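Local coordinates for translation initiation factor eIF2b-like protein,Translation initiation factor eIF2b-like protein (Chaetomium thermophilum, PDB 5DBO), which forms the beta subunit of eIF2B, the multi-subunit factor that promotes guanine nucleotide exchange on eIF2, and pairs with the delta subunit in its regulatory subcomplex, at the interface of chains C and A, the interface of chains C and B and the interface of chains A and B. Residues are numbered along the deposited sequence; one frame, centred on the assembly and turned at random. Chains: chain A/B, Translation initiation factor eIF2b-like protein,Translation initiation factor eIF2b-like protein; chain C, Translation initiation factor eif-2b-like protein.

Contact 1: the interface of chains C and A. Residues chain C 419-422; chain A 260, 266, 276-280.
C:Asp420 holds CG anti to its own carbonyl carbon (chi1 -67°), which turns the carboxylate toward A:Arg266, whereas C:Cys421, C:Phe422 and A:Asn278 all hold the first side-chain branch anti to the backbone N. The site joins the delta subunit to the beta subunit, both of the eIF-2B alpha/beta/delta family, by a short parallel beta bridge: the loop of chain C runs alongside strand 275-279 of chain A, with C:Phe422 paired to A:Leu279. Backbone groups carry the pairing. The amide N of C:Phe422 meets O of A:Asn278 at 3.0 Å, nearly along the C=O axis. Two residues on, past A:Leu279, A:Ala280 N donates to O of C:Phe422 at 2.8 Å, coming from above that carbonyl's plane. A weaker, long bond from A:Asn278 N to C:Gly419 O (3.5 Å) extends the register toward the start of the loop.

Side chains flank this backbone seam. The guanidinium of A:Arg266, carried by helix 263-271 on a chain bent at chi3 (-57°), presents NH1 to OD1 of C:Asp420 at 3.2 Å. This is a salt bridge, but its hydrogen bond is weak and bent, and the carboxylate and guanidinium planes lie 79° apart; the pair therefore probably gains more from charge than from directed bonding. Toward the other end of the seam, on the same side of the strand, the thiol SG of C:Cys421 rests against the methyl CB of A:Ala280 at 3.5 Å.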
loop_
_atom_site.group_PDB
_atom_site.type_symbol
_atom_site.label_atom_id
_atom_site.label_comp_id
_atom_site.label_asym_id
_atom_site.label_seq_id
_atom_site.Cartn_x
_atom_site.Cartn_y
_atom_site.Cartn_z
ATOM N N GLY C 419 12.922 -14.726 15.167
ATOM C CA GLY C 419 12.789 -13.304 14.896
ATOM C C GLY C 419 14.110 -12.650 14.515
ATOM O O GLY C 419 14.150 -11.660 13.779
ATOM N N ASP C 420 15.196 -13.183 15.068
ATOM C CA ASP C 420 16.539 -12.691 14.791
ATOM C C ASP C 420 16.896 -12.887 13.328
ATOM O O ASP C 420 17.512 -12.031 12.707
ATOM C CB ASP C 420 17.558 -13.416 15.671
ATOM C CG ASP C 420 17.395 -13.093 17.144
ATOM O OD1 ASP C 420 16.708 -12.101 17.471
ATOM O OD2 ASP C 420 17.946 -13.840 17.981
ATOM N N CYS C 421 16.522 -14.041 12.791
ATOM C CA CYS C 421 16.730 -14.350 11.383
ATOM C C CYS C 421 15.480 -15.012 10.801
ATOM O O CYS C 421 15.179 -16.152 11.131
ATOM C CB CYS C 421 17.953 -15.256 11.222
ATOM S SG CYS C 421 18.365 -15.665 9.519
ATOM N N PHE C 422 14.761 -14.314 9.927
ATOM C CA PHE C 422 13.471 -14.815 9.445
ATOM C C PHE C 422 13.349 -14.904 7.924
ATOM O O PHE C 422 13.761 -13.992 7.205
ATOM C CB PHE C 422 12.339 -13.938 9.979
ATOM C CG PHE C 422 10.967 -14.471 9.669
ATOM C CD1 PHE C 422 10.391 -15.447 10.473
ATOM C CD2 PHE C 422 10.252 -13.996 8.585
ATOM C CE1 PHE C 422 9.132 -15.941 10.194
ATOM C CE2 PHE C 422 8.991 -14.487 8.300
ATOM C CZ PHE C 422 8.430 -15.461 9.105
ATOM N N GLN A 260 24.635 -13.249 12.916
ATOM C CA GLN A 260 23.624 -12.604 12.080
ATOM C C GLN A 260 23.709 -11.078 12.287
ATOM O O GLN A 260 24.149 -10.625 13.340
ATOM C CB GLN A 260 22.213 -13.165 12.373
ATOM C CG GLN A 260 21.645 -13.046 13.797
ATOM C CD GLN A 260 22.456 -13.742 14.886
ATOM O OE1 GLN A 260 23.405 -14.481 14.615
ATOM N NE2 GLN A 260 22.062 -13.517 16.133
ATOM N N ARG A 266 20.107 -3.604 16.471
ATOM C CA ARG A 266 18.907 -4.271 16.967
ATOM C C ARG A 266 18.762 -4.178 18.492
ATOM O O ARG A 266 17.637 -4.105 19.000
ATOM C CB ARG A 266 18.883 -5.742 16.528
ATOM C CG ARG A 266 18.528 -5.934 15.061
ATOM C CD ARG A 266 18.389 -7.398 14.686
ATOM N NE ARG A 266 19.596 -8.161 14.976
ATOM C CZ ARG A 266 19.595 -9.395 15.469
ATOM N NH1 ARG A 266 18.444 -10.006 15.723
ATOM N NH2 ARG A 266 20.741 -10.020 15.708
ATOM N N THR A 276 11.977 -5.146 16.303
ATOM C CA THR A 276 12.798 -5.354 15.116
ATOM C C THR A 276 12.622 -6.745 14.514
ATOM O O THR A 276 12.600 -7.743 15.231
ATOM C CB THR A 276 14.293 -5.134 15.428
ATOM O OG1 THR A 276 14.710 -6.041 16.456
ATOM C CG2 THR A 276 14.534 -3.712 15.898
ATOM N N ILE A 277 12.506 -6.806 13.191
ATOM C CA ILE A 277 12.491 -8.079 12.478
ATOM C C ILE A 277 13.560 -8.081 11.400
ATOM O O ILE A 277 13.573 -7.207 10.529
ATOM C CB ILE A 277 11.133 -8.358 11.813
ATOM C CG1 ILE A 277 9.997 -8.238 12.826
ATOM C CG2 ILE A 277 11.131 -9.732 11.168
ATOM C CD1 ILE A 277 8.629 -8.204 12.184
ATOM N N ASN A 278 14.452 -9.066 11.455
ATOM C CA ASN A 278 15.550 -9.130 10.504
ATOM C C ASN A 278 15.263 -10.163 9.420
ATOM O O ASN A 278 15.182 -11.357 9.695
ATOM C CB ASN A 278 16.857 -9.443 11.241
ATOM C CG ASN A 278 18.078 -9.400 10.337
ATOM O OD1 ASN A 278 18.165 -10.123 9.347
ATOM N ND2 ASN A 278 19.029 -8.544 10.681
ATOM N N LEU A 279 15.126 -9.692 8.184
ATOM C CA LEU A 279 14.781 -10.560 7.061
ATOM C C LEU A 279 15.966 -11.216 6.375
ATOM O O LEU A 279 16.852 -10.545 5.843
ATOM C CB LEU A 279 13.979 -9.789 6.006
ATOM C CG LEU A 279 12.459 -9.718 6.161
ATOM C CD1 LEU A 279 12.035 -9.398 7.581
ATOM C CD2 LEU A 279 11.895 -8.701 5.193
ATOM N N ALA A 280 15.939 -12.541 6.342
ATOM C CA ALA A 280 16.912 -13.314 5.592
ATOM C C ALA A 280 16.337 -13.602 4.209
ATOM O O ALA A 280 16.563 -14.666 3.633
ATOM C CB ALA A 280 17.259 -14.600 6.319
#

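Contact 2: the interface of chains C and A. Residues chain C 341-344; chain A 250-251, 282, 311-312, 315, 376.
C:Asn341, with C:Leu342 and C:Gly343 following it, forms the core of a loop that the delta subunit lays on the beta subunit, two members of the eIF-2B alpha/beta/delta family. The carboxamide of C:Asn341 sits in the crowded position between backbone N and carbonyl carbon (chi1 51°). Its OD1 accepts the amide N of C:Gly343 at 2.9 Å, in the carbonyl plane and on a lone pair, which helps to fix the rotation of the amide and ties the turn together. Across the interface A:Leu250 crosses this side chain at about a right angle and places methyl CD1 3.4 Å from the amide carbon CG. The ND2 end reaches OD1 of A:Asn251 in a weak bond.

C:Leu342 lies obliquely against A:Asn282, both methyl branches near the amide oxygen OD1; CD2 is 3.4 Å from it. C:Gly343 passes over A:Ser311 and A:Gly312, its CA 3.7 Å from the hydroxyl OG of A:Ser311. Beyond it, C:Gly344 N donates to the carboxylate OD2 of A:Asp376 at 2.7 Å. The same oxygen takes A:Gly312 N at 2.9 Å, a second-shell bond that helps to position the acid, and both donors approach from above the carboxylate plane.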
loop_
_atom_site.group_PDB
_atom_site.type_symbol
_atom_site.label_atom_id
_atom_site.label_comp_id
_atom_site.label_asym_id
_atom_site.label_seq_id
_atom_site.Cartn_x
_atom_site.Cartn_y
_atom_site.Cartn_z
ATOM N N ASN C 341 22.052 -12.745 -7.004
ATOM C CA ASN C 341 20.952 -12.091 -6.308
ATOM C C ASN C 341 20.160 -11.157 -7.211
ATOM O O ASN C 341 20.426 -11.059 -8.409
ATOM C CB ASN C 341 21.491 -11.299 -5.133
ATOM C CG ASN C 341 22.625 -10.396 -5.544
ATOM O OD1 ASN C 341 22.425 -9.416 -6.269
ATOM N ND2 ASN C 341 23.829 -10.723 -5.096
ATOM N N LEU C 342 19.220 -10.433 -6.616
ATOM C CA LEU C 342 18.353 -9.536 -7.368
ATOM C C LEU C 342 18.822 -8.085 -7.351
ATOM O O LEU C 342 18.060 -7.174 -7.659
ATOM C CB LEU C 342 16.918 -9.627 -6.853
ATOM C CG LEU C 342 16.022 -10.725 -7.449
ATOM C CD1 LEU C 342 16.776 -12.017 -7.761
ATOM C CD2 LEU C 342 14.826 -10.977 -6.535
ATOM N N GLY C 343 20.071 -7.862 -6.968
ATOM C CA GLY C 343 20.624 -6.524 -7.031
ATOM C C GLY C 343 20.800 -6.100 -8.478
ATOM O O GLY C 343 21.059 -6.936 -9.346
ATOM N N GLY C 344 20.645 -4.808 -8.746
ATOM C CA GLY C 344 20.813 -4.292 -10.092
ATOM C C GLY C 344 19.843 -4.932 -11.064
ATOM O O GLY C 344 20.175 -5.174 -12.220
ATOM N N LEU A 250 20.811 -7.576 1.351
ATOM C CA LEU A 250 20.880 -8.155 0.012
ATOM C C LEU A 250 21.381 -9.605 0.021
ATOM O O LEU A 250 20.807 -10.467 -0.643
ATOM C CB LEU A 250 21.754 -7.256 -0.876
ATOM C CG LEU A 250 22.016 -7.527 -2.366
ATOM C CD1 LEU A 250 23.045 -8.605 -2.636
ATOM C CD2 LEU A 250 20.709 -7.769 -3.131
ATOM N N ASN A 251 22.445 -9.869 0.774
ATOM C CA ASN A 251 23.058 -11.198 0.825
ATOM C C ASN A 251 23.010 -11.818 2.216
ATOM O O ASN A 251 22.882 -11.109 3.214
ATOM C CB ASN A 251 24.511 -11.147 0.339
ATOM C CG ASN A 251 24.625 -11.159 -1.171
ATOM O OD1 ASN A 251 23.757 -11.689 -1.864
ATOM N ND2 ASN A 251 25.696 -10.572 -1.690
ATOM N N ASN A 282 15.849 -12.465 0.153
ATOM C CA ASN A 282 16.168 -11.709 -1.046
ATOM C C ASN A 282 14.890 -11.564 -1.855
ATOM O O ASN A 282 14.284 -12.558 -2.255
ATOM C CB ASN A 282 17.256 -12.411 -1.861
ATOM C CG ASN A 282 17.422 -11.820 -3.250
ATOM O OD1 ASN A 282 16.932 -12.378 -4.234
ATOM N ND2 ASN A 282 18.120 -10.692 -3.337
ATOM N N SER A 311 23.811 -1.979 -3.392
ATOM C CA SER A 311 23.149 -2.926 -4.277
ATOM C C SER A 311 21.951 -3.590 -3.596
ATOM O O SER A 311 22.032 -4.042 -2.454
ATOM C CB SER A 311 24.143 -3.982 -4.758
ATOM O OG SER A 311 23.580 -4.775 -5.788
ATOM N N GLY A 312 20.848 -3.676 -4.330
ATOM C CA GLY A 312 19.626 -4.264 -3.819
ATOM C C GLY A 312 18.681 -3.275 -3.163
ATOM O O GLY A 312 17.537 -3.605 -2.858
ATOM N N ILE A 315 15.529 -2.787 -5.321
ATOM C CA ILE A 315 14.419 -3.728 -5.274
ATOM C C ILE A 315 13.427 -3.256 -4.212
ATOM O O ILE A 315 12.207 -3.325 -4.403
ATOM C CB ILE A 315 14.895 -5.183 -5.009
ATOM C CG1 ILE A 315 15.189 -5.444 -3.534
ATOM C CG2 ILE A 315 16.104 -5.506 -5.868
ATOM C CD1 ILE A 315 15.799 -6.803 -3.275
ATOM N N ASP A 376 23.981 0.371 -6.940
ATOM C CA ASP A 376 22.882 0.395 -7.895
ATOM C C ASP A 376 22.394 1.808 -8.148
ATOM O O ASP A 376 22.617 2.710 -7.337
ATOM C CB ASP A 376 21.708 -0.459 -7.407
ATOM C CG ASP A 376 21.965 -1.943 -7.542
ATOM O OD1 ASP A 376 22.993 -2.329 -8.143
ATOM O OD2 ASP A 376 21.124 -2.726 -7.054
#

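Contact 3: the interface of chains C and B. Residues chain C 364-365, 399-400, 402; chain B 392, 394, 397.
Tight packing at this delta-to-beta contact centres on the methyl group of B:Thr394. With CG2 anti to the carbonyl carbon, beside the backbone N, B:Thr394 points this methyl between the loop of C:Ala364 and C:Asn365 and the side chain of C:Val402. CG2 lies 3.5 Å from CB of C:Ala364 and 3.3 Å from the CG1 branch of C:Val402. The other branch of C:Val402, CG2, meets ring atom CB of B:Pro392 at 3.6 Å, so the valine straddles both chain B residues and slides past each in the opposite direction. The hydroxyl of B:Thr394 is used within its own chain: OG1 accepts B:His397 N at 3.0 Å, near the start of helix 395-405. An alanine in place of B:Thr394 would remove both CG2 and OG1, and would probably loosen the packing against C:Ala364 and C:Val402 and weaken the start of that helix.

The contact loosens toward C:Arg399 and C:Glu400. There, CG of B:Pro392 comes 3.8 Å from the carbonyl O of C:Glu400, and the side chain of B:His397, poorly ordered and incomplete, makes no defined contact with chain C. No polar pair joins the two chains in this patch. The site gives the delta subunit an apolar foothold on a beta subunit, and so helps to hold the beta2-delta2 tetramer together.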
loop_
_atom_site.group_PDB
_atom_site.type_symbol
_atom_site.label_atom_id
_atom_site.label_comp_id
_atom_site.label_asym_id
_atom_site.label_seq_id
_atom_site.Cartn_x
_atom_site.Cartn_y
_atom_site.Cartn_z
ATOM N N ALA C 364 -6.833 -19.670 -8.225
ATOM C CA ALA C 364 -8.016 -19.465 -9.053
ATOM C C ALA C 364 -8.082 -18.049 -9.615
ATOM O O ALA C 364 -8.533 -17.847 -10.743
ATOM C CB ALA C 364 -9.273 -19.769 -8.256
ATOM N N ASN C 365 -7.636 -17.072 -8.828
ATOM C CA ASN C 365 -7.643 -15.677 -9.261
ATOM C C ASN C 365 -6.515 -15.362 -10.240
ATOM O O ASN C 365 -6.369 -14.226 -10.675
ATOM C CB ASN C 365 -7.561 -14.741 -8.060
ATOM C CG ASN C 365 -6.342 -14.996 -7.203
ATOM O OD1 ASN C 365 -5.433 -15.727 -7.594
ATOM N ND2 ASN C 365 -6.314 -14.389 -6.024
ATOM N N ARG C 399 -8.421 -24.384 -8.524
ATOM C CA ARG C 399 -9.642 -23.682 -8.893
ATOM C C ARG C 399 -10.505 -23.314 -7.687
ATOM O O ARG C 399 -11.438 -22.518 -7.805
ATOM C CB ARG C 399 -10.448 -24.523 -9.879
ATOM C CG ARG C 399 -9.590 -25.377 -10.809
ATOM C CD ARG C 399 -9.810 -24.976 -12.266
ATOM N NE ARG C 399 -9.078 -25.823 -13.206
ATOM C CZ ARG C 399 -9.652 -26.573 -14.143
ATOM N NH1 ARG C 399 -10.974 -26.593 -14.266
ATOM N NH2 ARG C 399 -8.905 -27.305 -14.958
ATOM N N GLU C 400 -10.205 -23.912 -6.537
ATOM C CA GLU C 400 -10.964 -23.670 -5.312
ATOM C C GLU C 400 -10.475 -22.471 -4.487
ATOM O O GLU C 400 -11.278 -21.774 -3.866
ATOM C CB GLU C 400 -10.935 -24.923 -4.433
ATOM C CG GLU C 400 -11.662 -26.123 -5.008
ATOM C CD GLU C 400 -13.170 -25.982 -4.943
ATOM O OE1 GLU C 400 -13.685 -25.568 -3.883
ATOM O OE2 GLU C 400 -13.842 -26.294 -5.949
ATOM N N VAL C 402 -8.301 -18.813 -3.621
ATOM C CA VAL C 402 -7.797 -17.543 -4.143
ATOM C C VAL C 402 -6.864 -16.866 -3.138
ATOM O O VAL C 402 -7.153 -16.792 -1.947
ATOM C CB VAL C 402 -8.946 -16.571 -4.514
ATOM C CG1 VAL C 402 -9.760 -17.134 -5.670
ATOM C CG2 VAL C 402 -9.837 -16.277 -3.312
ATOM N N PRO B 392 -14.682 -18.980 -1.763
ATOM C CA PRO B 392 -14.213 -17.745 -2.398
ATOM C C PRO B 392 -14.125 -17.885 -3.915
ATOM O O PRO B 392 -13.408 -18.759 -4.406
ATOM C CB PRO B 392 -12.830 -17.547 -1.780
ATOM C CG PRO B 392 -12.350 -18.943 -1.509
ATOM C CD PRO B 392 -13.580 -19.748 -1.154
ATOM N N THR B 394 -13.518 -16.444 -7.968
ATOM C CA THR B 394 -12.925 -15.537 -8.939
ATOM C C THR B 394 -14.015 -15.133 -9.913
ATOM O O THR B 394 -15.076 -15.752 -9.946
ATOM C CB THR B 394 -11.794 -16.210 -9.731
ATOM O OG1 THR B 394 -12.294 -17.396 -10.360
ATOM C CG2 THR B 394 -10.641 -16.572 -8.813
ATOM N N HIS B 397 -14.820 -17.929 -11.981
ATOM C CA HIS B 397 -15.491 -18.893 -11.138
ATOM C C HIS B 397 -16.854 -18.351 -10.800
ATOM O O HIS B 397 -17.801 -19.120 -10.609
ATOM C CB HIS B 397 -14.702 -19.158 -9.854
ATOM C CG HIS B 397 -13.234 -19.330 -10.074
#

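Contact 4: the interface of chains A and B. Residues chain A 289, 322-325; chain B 289, 322-325.
Apolar contacts make up most of this two-fold patch between the two beta subunits, members of the eIF-2B alpha/beta/delta family. A:Leu324 crosses B:Tyr323 at about a right angle and lays its CB 3.8 Å from ring atom CD2. Its methyl CD1 stands 4.0 Å above one face of that ring, offset toward the rim. In the twin contact B:Leu324 reaches A:Tyr323 slightly more loosely, with CB 4.1 Å from CD1 and methyl CD2 over the ring. Chi2, measured to CD1, is -177° in chain A and 57° in chain B, yet the touching methyl takes the same anti position in both, and only the other methyl differs. Each leucine tip also approaches a carbonyl where helix 313-322 ends: CD1 of A:Leu324 is 3.4 Å from O of B:Glu322.

The lysines bond within their own chain. Each lysine chain bends at chi2 (-62°), bringing the side-chain amine NZ of A:Lys325 to O of A:Pro289 at 3.2 Å, from above the carbonyl plane; the matching bond in chain B is weak. The two NZ atoms of A:Lys325 and B:Lys325 stand 3.6 Å apart; if both are charged, they would be expected to repel, perhaps eased by the nearby carbonyls. An alanine in place of A:Lys325 would remove NZ and with it the tie to A:Pro289, and would probably loosen the turn there. The patch lies in the loop between helix 313-322 and strand 327-330, beside the 3-10 helix 288-290.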
loop_
_atom_site.group_PDB
_atom_site.type_symbol
_atom_site.label_atom_id
_atom_site.label_comp_id
_atom_site.label_asym_id
_atom_site.label_seq_id
_atom_site.Cartn_x
_atom_site.Cartn_y
_atom_site.Cartn_z
ATOM N N PRO A 289 3.708 -4.873 1.390
ATOM C CA PRO A 289 2.386 -4.311 1.701
ATOM C C PRO A 289 2.165 -4.063 3.191
ATOM O O PRO A 289 1.383 -3.193 3.577
ATOM C CB PRO A 289 1.423 -5.382 1.177
ATOM C CG PRO A 289 2.238 -6.617 1.118
ATOM C CD PRO A 289 3.578 -6.158 0.684
ATOM N N GLU A 322 5.546 0.490 -6.123
ATOM C CA GLU A 322 4.356 -0.120 -6.695
ATOM C C GLU A 322 3.208 -0.161 -5.703
ATOM O O GLU A 322 2.038 -0.175 -6.088
ATOM C CB GLU A 322 4.668 -1.527 -7.177
ATOM C CG GLU A 322 3.505 -2.258 -7.821
ATOM C CD GLU A 322 3.419 -2.011 -9.309
ATOM O OE1 GLU A 322 4.395 -1.465 -9.872
ATOM O OE2 GLU A 322 2.380 -2.367 -9.916
ATOM N N TYR A 323 3.533 -0.181 -4.418
ATOM C CA TYR A 323 2.482 -0.199 -3.408
ATOM C C TYR A 323 2.231 1.190 -2.842
ATOM O O TYR A 323 1.495 1.351 -1.865
ATOM C CB TYR A 323 2.819 -1.201 -2.298
ATOM C CG TYR A 323 2.540 -2.620 -2.743
ATOM C CD1 TYR A 323 1.282 -3.188 -2.560
ATOM C CD2 TYR A 323 3.505 -3.365 -3.414
ATOM C CE1 TYR A 323 1.007 -4.470 -2.988
ATOM C CE2 TYR A 323 3.238 -4.658 -3.846
ATOM C CZ TYR A 323 1.984 -5.205 -3.632
ATOM O OH TYR A 323 1.702 -6.488 -4.057
ATOM N N LEU A 324 2.827 2.182 -3.500
ATOM C CA LEU A 324 2.689 3.586 -3.135
ATOM C C LEU A 324 3.164 3.823 -1.699
ATOM O O LEU A 324 2.600 4.642 -0.973
ATOM C CB LEU A 324 1.243 4.051 -3.311
ATOM C CG LEU A 324 0.830 4.402 -4.745
ATOM C CD1 LEU A 324 -0.612 4.912 -4.793
ATOM C CD2 LEU A 324 1.780 5.383 -5.393
ATOM N N LYS A 325 4.184 3.071 -1.293
ATOM C CA LYS A 325 4.859 3.283 -0.015
ATOM C C LYS A 325 5.922 4.367 -0.157
ATOM O O LYS A 325 6.735 4.319 -1.081
ATOM C CB LYS A 325 5.510 1.988 0.476
ATOM C CG LYS A 325 4.584 0.786 0.519
ATOM C CD LYS A 325 3.435 1.024 1.474
ATOM C CE LYS A 325 2.646 -0.248 1.725
ATOM N NZ LYS A 325 1.760 -0.076 2.908
ATOM N N PRO B 289 -3.872 3.991 3.489
ATOM C CA PRO B 289 -2.567 3.320 3.512
ATOM C C PRO B 289 -2.297 2.518 4.788
ATOM O O PRO B 289 -1.520 1.560 4.740
ATOM C CB PRO B 289 -1.578 4.483 3.364
ATOM C CG PRO B 289 -2.351 5.694 3.775
ATOM C CD PRO B 289 -3.718 5.436 3.254
ATOM N N GLU B 322 -6.497 2.030 -5.391
ATOM C CA GLU B 322 -5.314 2.768 -5.823
ATOM C C GLU B 322 -4.087 2.454 -4.978
ATOM O O GLU B 322 -2.956 2.598 -5.443
ATOM C CB GLU B 322 -5.582 4.264 -5.834
ATOM C CG GLU B 322 -6.068 4.718 -7.194
ATOM C CD GLU B 322 -5.676 6.133 -7.497
ATOM O OE1 GLU B 322 -4.914 6.710 -6.695
ATOM O OE2 GLU B 322 -6.116 6.659 -8.540
ATOM N N TYR B 323 -4.303 2.024 -3.741
ATOM C CA TYR B 323 -3.184 1.635 -2.894
ATOM C C TYR B 323 -2.987 0.122 -2.908
ATOM O O TYR B 323 -2.234 -0.420 -2.096
ATOM C CB TYR B 323 -3.375 2.137 -1.457
ATOM C CG TYR B 323 -3.040 3.606 -1.282
ATOM C CD1 TYR B 323 -3.996 4.591 -1.490
ATOM C CD2 TYR B 323 -1.749 4.007 -0.966
ATOM C CE1 TYR B 323 -3.684 5.925 -1.344
ATOM C CE2 TYR B 323 -1.427 5.339 -0.824
ATOM C CZ TYR B 323 -2.397 6.297 -1.014
ATOM O OH TYR B 323 -2.081 7.632 -0.873
ATOM N N LEU B 324 -3.676 -0.546 -3.832
ATOM C CA LEU B 324 -3.577 -1.995 -4.009
ATOM C C LEU B 324 -3.899 -2.762 -2.735
ATOM O O LEU B 324 -3.336 -3.831 -2.475
ATOM C CB LEU B 324 -2.196 -2.403 -4.528
ATOM C CG LEU B 324 -1.986 -2.372 -6.042
ATOM C CD1 LEU B 324 -2.272 -1.007 -6.623
ATOM C CD2 LEU B 324 -0.575 -2.821 -6.392
ATOM N N LYS B 325 -4.815 -2.217 -1.945
ATOM C CA LYS B 325 -5.337 -2.943 -0.802
ATOM C C LYS B 325 -6.447 -3.855 -1.311
ATOM O O LYS B 325 -7.322 -3.413 -2.058
ATOM C CB LYS B 325 -5.856 -1.981 0.272
ATOM C CG LYS B 325 -4.849 -0.914 0.709
ATOM C CD LYS B 325 -3.613 -1.546 1.322
ATOM C CE LYS B 325 -2.722 -0.517 2.000
ATOM N NZ LYS B 325 -1.714 -1.171 2.891
#

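Chain C bridges the two beta subunits: contacts 1 and 2, about 18 Å apart between the centres of their C-alpha atoms, hold it to chain A, while contact 3, some 34 Å from contact 1 and 33 Å from contact 2, reaches chain B. Contact 4 joins chains A and B and lies 22 to 24 Å from each of the others. Helix 313-322 of chain A links two of these sites, giving A:Ile315 to contact 2 and A:Glu322 to contact 4. One delta subunit therefore touches both beta subunits around their two-fold dimer contact, an arrangement that would couple the chains of the beta2-delta2 tetramer.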